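Local coordinates for aldehyde reductase YahK (Escherichia coli, PDB 1UUF), which reduces a wide range of aldehydes to the corresponding alcohols, with a strong preference for NADPH over NADH, as a zinc-containing member of the alcohol dehydrogenase family, at residues M38-R43 and G148-I153; V95-P100 and V155-V160. All blocks are in the same frame, centred on the assembly; numbering follows the deposited sequence.

Interaction 1 of 2, residues M38-R43 and G148-I153; sequences MDITRR and GYSQQI
Arg42 leans across onto the backbone of Gln152 and Ile153 and buries far more surface here than any other residue. Its NE gives a hydrogen bond of 2.7 Å to Gln152 O, with an N-H...O angle of 140° and the oxygen lying somewhat out of the guanidinium plane. NH2 adds a weak second bond to the same oxygen, at 3.2 Å. The side chain bends at chi2 (-57°), which leaves Arg42 CD 3.8 Å from Gln152 O. The guanidinium is sandwiched between two aliphatic groups: Ile153 CG1 sits over the centre of one face, 3.9 Å above the plane, while Ile40 CD1 covers the opposite face nearer the rim. At the edge, Ser150 OG lies in the guanidinium plane, 3.0 Å from Arg42 NH2; this hydroxyl is also hydrogen-bonded to Gly147 O. Arg42 NH1 is hydrogen-bonded to Leu146 O and NH2 weakly to Gly147 O, so these two carbonyls help fix the rotation of the group. Beside it, Ile40 CD1 packs on Ser150 CB at 3.8 Å. Ile54 of strand 49-58 lies against both Ser150 and Ile153. The contact thus joins the chain just after the N-terminal hairpin, strands 24-27 and 36-39, to the start of strand 152-156 and the loop before it, in the GroES-like catalytic domain of zinc-containing alcohol dehydrogenases.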
loop_
_atom_site.group_PDB
_atom_site.type_symbol
_atom_site.label_atom_id
_atom_site.label_comp_id
_atom_site.label_asym_id
_atom_site.label_seq_id
_atom_site.Cartn_x
_atom_site.Cartn_y
_atom_site.Cartn_z
ATOM N N MET A 38 -23.291 -27.831 -24.050
ATOM C CA MET A 38 -22.909 -27.353 -25.372
ATOM C C MET A 38 -21.626 -28.031 -25.820
ATOM O O MET A 38 -20.777 -28.384 -25.000
ATOM C CB MET A 38 -22.725 -25.829 -25.378
ATOM C CG MET A 38 -21.720 -25.289 -24.373
ATOM S SD MET A 38 -21.388 -23.526 -24.615
ATOM C CE MET A 38 -22.896 -22.786 -24.005
ATOM N N ASP A 39 -21.499 -28.233 -27.126
ATOM C CA ASP A 39 -20.311 -28.857 -27.686
ATOM C C ASP A 39 -19.348 -27.765 -28.112
ATOM O O ASP A 39 -19.760 -26.731 -28.637
ATOM C CB ASP A 39 -20.671 -29.713 -28.903
ATOM C CG ASP A 39 -21.449 -30.956 -28.533
ATOM O OD1 ASP A 39 -21.812 -31.723 -29.450
ATOM O OD2 ASP A 39 -21.694 -31.166 -27.327
ATOM N N ILE A 40 -18.064 -27.991 -27.868
ATOM C CA ILE A 40 -17.044 -27.027 -28.247
ATOM C C ILE A 40 -15.917 -27.766 -28.942
ATOM O O ILE A 40 -15.909 -28.998 -28.994
ATOM C CB ILE A 40 -16.468 -26.288 -27.015
ATOM C CG1 ILE A 40 -15.806 -27.289 -26.065
ATOM C CG2 ILE A 40 -17.572 -25.524 -26.308
ATOM C CD1 ILE A 40 -15.050 -26.639 -24.917
ATOM N N THR A 41 -14.964 -27.019 -29.484
ATOM C CA THR A 41 -13.833 -27.640 -30.152
ATOM C C THR A 41 -12.543 -27.199 -29.474
ATOM O O THR A 41 -12.513 -26.183 -28.779
ATOM C CB THR A 41 -13.770 -27.251 -31.647
ATOM O OG1 THR A 41 -13.505 -25.850 -31.768
ATOM C CG2 THR A 41 -15.093 -27.576 -32.335
ATOM N N ARG A 42 -11.495 -27.989 -29.667
ATOM C CA ARG A 42 -10.175 -27.707 -29.117
ATOM C C ARG A 42 -9.181 -27.821 -30.260
ATOM O O ARG A 42 -9.368 -28.630 -31.169
ATOM C CB ARG A 42 -9.799 -28.725 -28.037
ATOM C CG ARG A 42 -10.610 -28.631 -26.758
ATOM C CD ARG A 42 -10.504 -27.254 -26.148
ATOM N NE ARG A 42 -11.077 -27.205 -24.807
ATOM C CZ ARG A 42 -11.212 -26.089 -24.103
ATOM N NH1 ARG A 42 -10.820 -24.932 -24.622
ATOM N NH2 ARG A 42 -11.730 -26.131 -22.882
ATOM N N ARG A 43 -8.127 -27.015 -30.217
ATOM C CA ARG A 43 -7.113 -27.064 -31.258
ATOM C C ARG A 43 -6.349 -28.373 -31.142
ATOM O O ARG A 43 -6.337 -29.004 -30.082
ATOM C CB ARG A 43 -6.131 -25.892 -31.116
ATOM C CG ARG A 43 -5.264 -25.926 -29.849
ATOM C CD ARG A 43 -4.088 -24.955 -29.974
ATOM N NE ARG A 43 -3.190 -24.982 -28.818
ATOM C CZ ARG A 43 -3.404 -24.324 -27.683
ATOM N NH1 ARG A 43 -4.489 -23.575 -27.539
ATOM N NH2 ARG A 43 -2.527 -24.412 -26.689
ATOM N N GLY A 148 -12.481 -24.570 -18.222
ATOM C CA GLY A 148 -12.503 -25.925 -17.698
ATOM C C GLY A 148 -13.814 -26.652 -17.474
ATOM O O GLY A 148 -13.795 -27.798 -17.023
ATOM N N TYR A 149 -14.946 -26.011 -17.746
ATOM C CA TYR A 149 -16.232 -26.694 -17.597
ATOM C C TYR A 149 -16.370 -27.520 -18.869
ATOM O O TYR A 149 -17.364 -27.412 -19.591
ATOM C CB TYR A 149 -17.393 -25.702 -17.540
ATOM C CG TYR A 149 -17.537 -24.888 -16.275
ATOM C CD1 TYR A 149 -16.579 -24.925 -15.262
ATOM C CD2 TYR A 149 -18.627 -24.036 -16.118
ATOM C CE1 TYR A 149 -16.713 -24.120 -14.119
ATOM C CE2 TYR A 149 -18.768 -23.238 -14.997
ATOM C CZ TYR A 149 -17.811 -23.278 -14.002
ATOM O OH TYR A 149 -17.962 -22.449 -12.917
ATOM N N SER A 150 -15.359 -28.333 -19.146
ATOM C CA SER A 150 -15.343 -29.150 -20.350
ATOM C C SER A 150 -14.576 -30.449 -20.133
ATOM O O SER A 150 -13.952 -30.647 -19.087
ATOM C CB SER A 150 -14.707 -28.351 -21.489
ATOM O OG SER A 150 -13.422 -27.886 -21.115
ATOM N N GLN A 151 -14.617 -31.328 -21.131
ATOM C CA GLN A 151 -13.950 -32.623 -21.047
ATOM C C GLN A 151 -12.450 -32.589 -21.304
ATOM O O GLN A 151 -11.710 -33.408 -20.760
ATOM C CB GLN A 151 -14.574 -33.608 -22.035
ATOM C CG GLN A 151 -16.040 -33.901 -21.819
ATOM C CD GLN A 151 -16.556 -34.921 -22.813
ATOM O OE1 GLN A 151 -16.464 -34.724 -24.026
ATOM N NE2 GLN A 151 -17.091 -36.022 -22.305
ATOM N N GLN A 152 -12.011 -31.661 -22.150
ATOM C CA GLN A 152 -10.598 -31.548 -22.502
ATOM C C GLN A 152 -10.159 -30.106 -22.715
ATOM O O GLN A 152 -10.976 -29.223 -22.962
ATOM C CB GLN A 152 -10.309 -32.336 -23.790
ATOM C CG GLN A 152 -10.411 -33.850 -23.659
ATOM C CD GLN A 152 -10.202 -34.576 -24.982
ATOM O OE1 GLN A 152 -10.095 -35.803 -25.017
ATOM N NE2 GLN A 152 -10.153 -33.821 -26.077
ATOM N N ILE A 153 -8.854 -29.876 -22.606
ATOM C CA ILE A 153 -8.288 -28.553 -22.831
ATOM C C ILE A 153 -6.866 -28.772 -23.343
ATOM O O ILE A 153 -6.232 -29.772 -23.008
ATOM C CB ILE A 153 -8.296 -27.696 -21.529
ATOM C CG1 ILE A 153 -7.938 -26.239 -21.855
ATOM C CG2 ILE A 153 -7.328 -28.281 -20.506
ATOM C CD1 ILE A 153 -8.188 -25.266 -20.703
#

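Interaction 2 of 2, residues V95-P100 and V155-V160; sequences VEKYAP and VHERYV
With CG of Glu157 set between its backbone N and carbonyl carbon (chi1 72°) and the chain extended beyond, the carboxylate reaches the backbone of Glu96 and Lys97. Lys97 bends at chi3 (58°), which carries CE toward Val160 O and keeps it near Glu157 O. Lys97 N binds the syn lone pair of Glu157 OE2 at 2.9 Å, and Glu96 N meets Glu157 OE1 at 3.2 Å, nearly straight at 164°. Val95 CG1 lies against the same carboxylate, 3.2 Å from Glu157 OE2. In the GroES-like domain, this ties the loop between strands 84-91 and 103-106 to the 3-10 turn that follows strand 152-156. Lys97 NZ donates to Glu157 O at 3.0 Å, from the face of that carbonyl opposite Val160 N, which closes the turn, and makes a weak bond to Val160 O. Tyr98 OH gives Val160 O a short bond of 2.5 Å, coming from above the carbonyl plane. Val160 CG1 lies over one face of the Tyr98 ring, 4.1 Å from its centroid, in a CH-pi contact. On the far side of the turn, Arg158 forms a salt bridge with Glu124, its side chain close to Cys119 of the second zinc site.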
loop_
_atom_site.group_PDB
_atom_site.type_symbol
_atom_site.label_atom_id
_atom_site.label_comp_id
_atom_site.label_asym_id
_atom_site.label_seq_id
_atom_site.Cartn_x
_atom_site.Cartn_y
_atom_site.Cartn_z
ATOM N N VAL A 95 7.444 -30.778 -26.309
ATOM C CA VAL A 95 7.167 -30.735 -24.877
ATOM C C VAL A 95 8.242 -31.495 -24.110
ATOM O O VAL A 95 8.563 -32.637 -24.441
ATOM C CB VAL A 95 5.785 -31.341 -24.558
ATOM C CG1 VAL A 95 5.619 -31.507 -23.056
ATOM C CG2 VAL A 95 4.693 -30.434 -25.104
ATOM N N GLU A 96 8.792 -30.862 -23.078
ATOM C CA GLU A 96 9.852 -31.488 -22.292
ATOM C C GLU A 96 9.474 -31.750 -20.839
ATOM O O GLU A 96 10.095 -32.575 -20.171
ATOM C CB GLU A 96 11.106 -30.614 -22.331
ATOM C CG GLU A 96 11.442 -30.083 -23.712
ATOM C CD GLU A 96 12.792 -29.400 -23.761
ATOM O OE1 GLU A 96 13.816 -30.102 -23.624
ATOM O OE2 GLU A 96 12.830 -28.164 -23.932
ATOM N N LYS A 97 8.452 -31.053 -20.355
ATOM C CA LYS A 97 8.016 -31.189 -18.969
ATOM C C LYS A 97 7.043 -32.331 -18.699
ATOM O O LYS A 97 7.063 -32.922 -17.616
ATOM C CB LYS A 97 7.358 -29.887 -18.501
ATOM C CG LYS A 97 8.256 -28.660 -18.523
ATOM C CD LYS A 97 7.443 -27.374 -18.367
ATOM C CE LYS A 97 6.639 -27.351 -17.074
ATOM N NZ LYS A 97 5.837 -26.093 -16.943
ATOM N N TYR A 98 6.195 -32.644 -19.673
ATOM C CA TYR A 98 5.179 -33.668 -19.475
ATOM C C TYR A 98 5.143 -34.846 -20.432
ATOM O O TYR A 98 5.697 -34.800 -21.526
ATOM C CB TYR A 98 3.802 -33.002 -19.461
ATOM C CG TYR A 98 3.721 -31.895 -18.444
ATOM C CD1 TYR A 98 3.897 -30.560 -18.813
ATOM C CD2 TYR A 98 3.568 -32.193 -17.092
ATOM C CE1 TYR A 98 3.929 -29.547 -17.849
ATOM C CE2 TYR A 98 3.603 -31.196 -16.127
ATOM C CZ TYR A 98 3.787 -29.881 -16.508
ATOM O OH TYR A 98 3.864 -28.911 -15.536
ATOM N N ALA A 99 4.464 -35.898 -19.985
ATOM C CA ALA A 99 4.297 -37.125 -20.749
ATOM C C ALA A 99 2.903 -37.693 -20.481
ATOM O O ALA A 99 2.300 -37.426 -19.438
ATOM C CB ALA A 99 5.355 -38.137 -20.342
ATOM N N PRO A 100 2.368 -38.481 -21.424
ATOM C CA PRO A 100 1.037 -39.059 -21.226
ATOM C C PRO A 100 0.972 -39.773 -19.881
ATOM O O PRO A 100 1.920 -40.459 -19.493
ATOM C CB PRO A 100 0.908 -40.023 -22.403
ATOM C CG PRO A 100 1.684 -39.324 -23.475
ATOM C CD PRO A 100 2.917 -38.861 -22.736
ATOM N N VAL A 155 -3.182 -26.846 -23.678
ATOM C CA VAL A 155 -2.420 -25.701 -23.193
ATOM C C VAL A 155 -0.921 -25.832 -23.433
ATOM O O VAL A 155 -0.360 -26.925 -23.337
ATOM C CB VAL A 155 -2.645 -25.528 -21.665
ATOM C CG1 VAL A 155 -1.962 -24.258 -21.158
ATOM C CG2 VAL A 155 -4.136 -25.505 -21.358
ATOM N N HIS A 156 -0.285 -24.704 -23.745
ATOM C CA HIS A 156 1.161 -24.640 -23.963
ATOM C C HIS A 156 1.775 -25.133 -22.649
ATOM O O HIS A 156 1.363 -24.692 -21.578
ATOM C CB HIS A 156 1.555 -23.186 -24.243
ATOM C CG HIS A 156 3.012 -22.984 -24.522
ATOM N ND1 HIS A 156 3.991 -23.197 -23.574
ATOM C CD2 HIS A 156 3.655 -22.561 -25.637
ATOM C CE1 HIS A 156 5.172 -22.913 -24.092
ATOM N NE2 HIS A 156 4.996 -22.523 -25.342
ATOM N N GLU A 157 2.756 -26.032 -22.721
ATOM C CA GLU A 157 3.342 -26.595 -21.502
ATOM C C GLU A 157 3.894 -25.603 -20.484
ATOM O O GLU A 157 4.014 -25.942 -19.307
ATOM C CB GLU A 157 4.429 -27.627 -21.829
ATOM C CG GLU A 157 5.719 -27.058 -22.382
ATOM C CD GLU A 157 6.879 -28.035 -22.249
ATOM O OE1 GLU A 157 7.920 -27.818 -22.902
ATOM O OE2 GLU A 157 6.754 -29.016 -21.483
ATOM N N ARG A 158 4.226 -24.388 -20.907
ATOM C CA ARG A 158 4.753 -23.412 -19.955
ATOM C C ARG A 158 3.710 -23.058 -18.901
ATOM O O ARG A 158 4.049 -22.662 -17.782
ATOM C CB ARG A 158 5.201 -22.130 -20.670
ATOM C CG ARG A 158 5.533 -20.976 -19.711
ATOM C CD ARG A 158 6.210 -19.812 -20.423
ATOM N NE ARG A 158 6.487 -18.698 -19.518
ATOM C CZ ARG A 158 7.300 -17.686 -19.807
ATOM N NH1 ARG A 158 7.922 -17.647 -20.979
ATOM N NH2 ARG A 158 7.497 -16.713 -18.925
ATOM N N TYR A 159 2.439 -23.224 -19.249
ATOM C CA TYR A 159 1.364 -22.875 -18.332
ATOM C C TYR A 159 0.650 -24.058 -17.700
ATOM O O TYR A 159 -0.391 -23.896 -17.064
ATOM C CB TYR A 159 0.374 -21.964 -19.059
ATOM C CG TYR A 159 1.082 -20.820 -19.747
ATOM C CD1 TYR A 159 1.620 -20.975 -21.029
ATOM C CD2 TYR A 159 1.305 -19.617 -19.082
ATOM C CE1 TYR A 159 2.368 -19.957 -21.621
ATOM C CE2 TYR A 159 2.051 -18.597 -19.664
ATOM C CZ TYR A 159 2.579 -18.774 -20.931
ATOM O OH TYR A 159 3.334 -17.772 -21.495
ATOM N N VAL A 160 1.212 -25.248 -17.871
ATOM C CA VAL A 160 0.630 -26.452 -17.290
ATOM C C VAL A 160 1.454 -26.795 -16.056
ATOM O O VAL A 160 2.683 -26.766 -16.105
ATOM C CB VAL A 160 0.674 -27.633 -18.281
ATOM C CG1 VAL A 160 0.147 -28.902 -17.612
ATOM C CG2 VAL A 160 -0.168 -27.303 -19.511
#

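How the interactions relate
Strand 152-156 serves both contacts: interaction 1 lies at its start and interaction 2 at its end, with centres about 18 Å apart. They meet where Arg43 NH2 packs on Val155 and His156, while Arg43 itself forms salt bridges with Asp49 and Asp140. Interaction 1 is the more buried, and there an arginine, its guanidinium between aliphatic neighbours, donates to a strand carbonyl. Interaction 2 is partly buried; a glutamate side chain instead accepts from loop amides, while Lys97, at the exposed margin, and the buried Tyr98 donate to carbonyls of the turn. Strand 49-58 backs both contacts, through Ile54 in interaction 1 and Val50 in interaction 2.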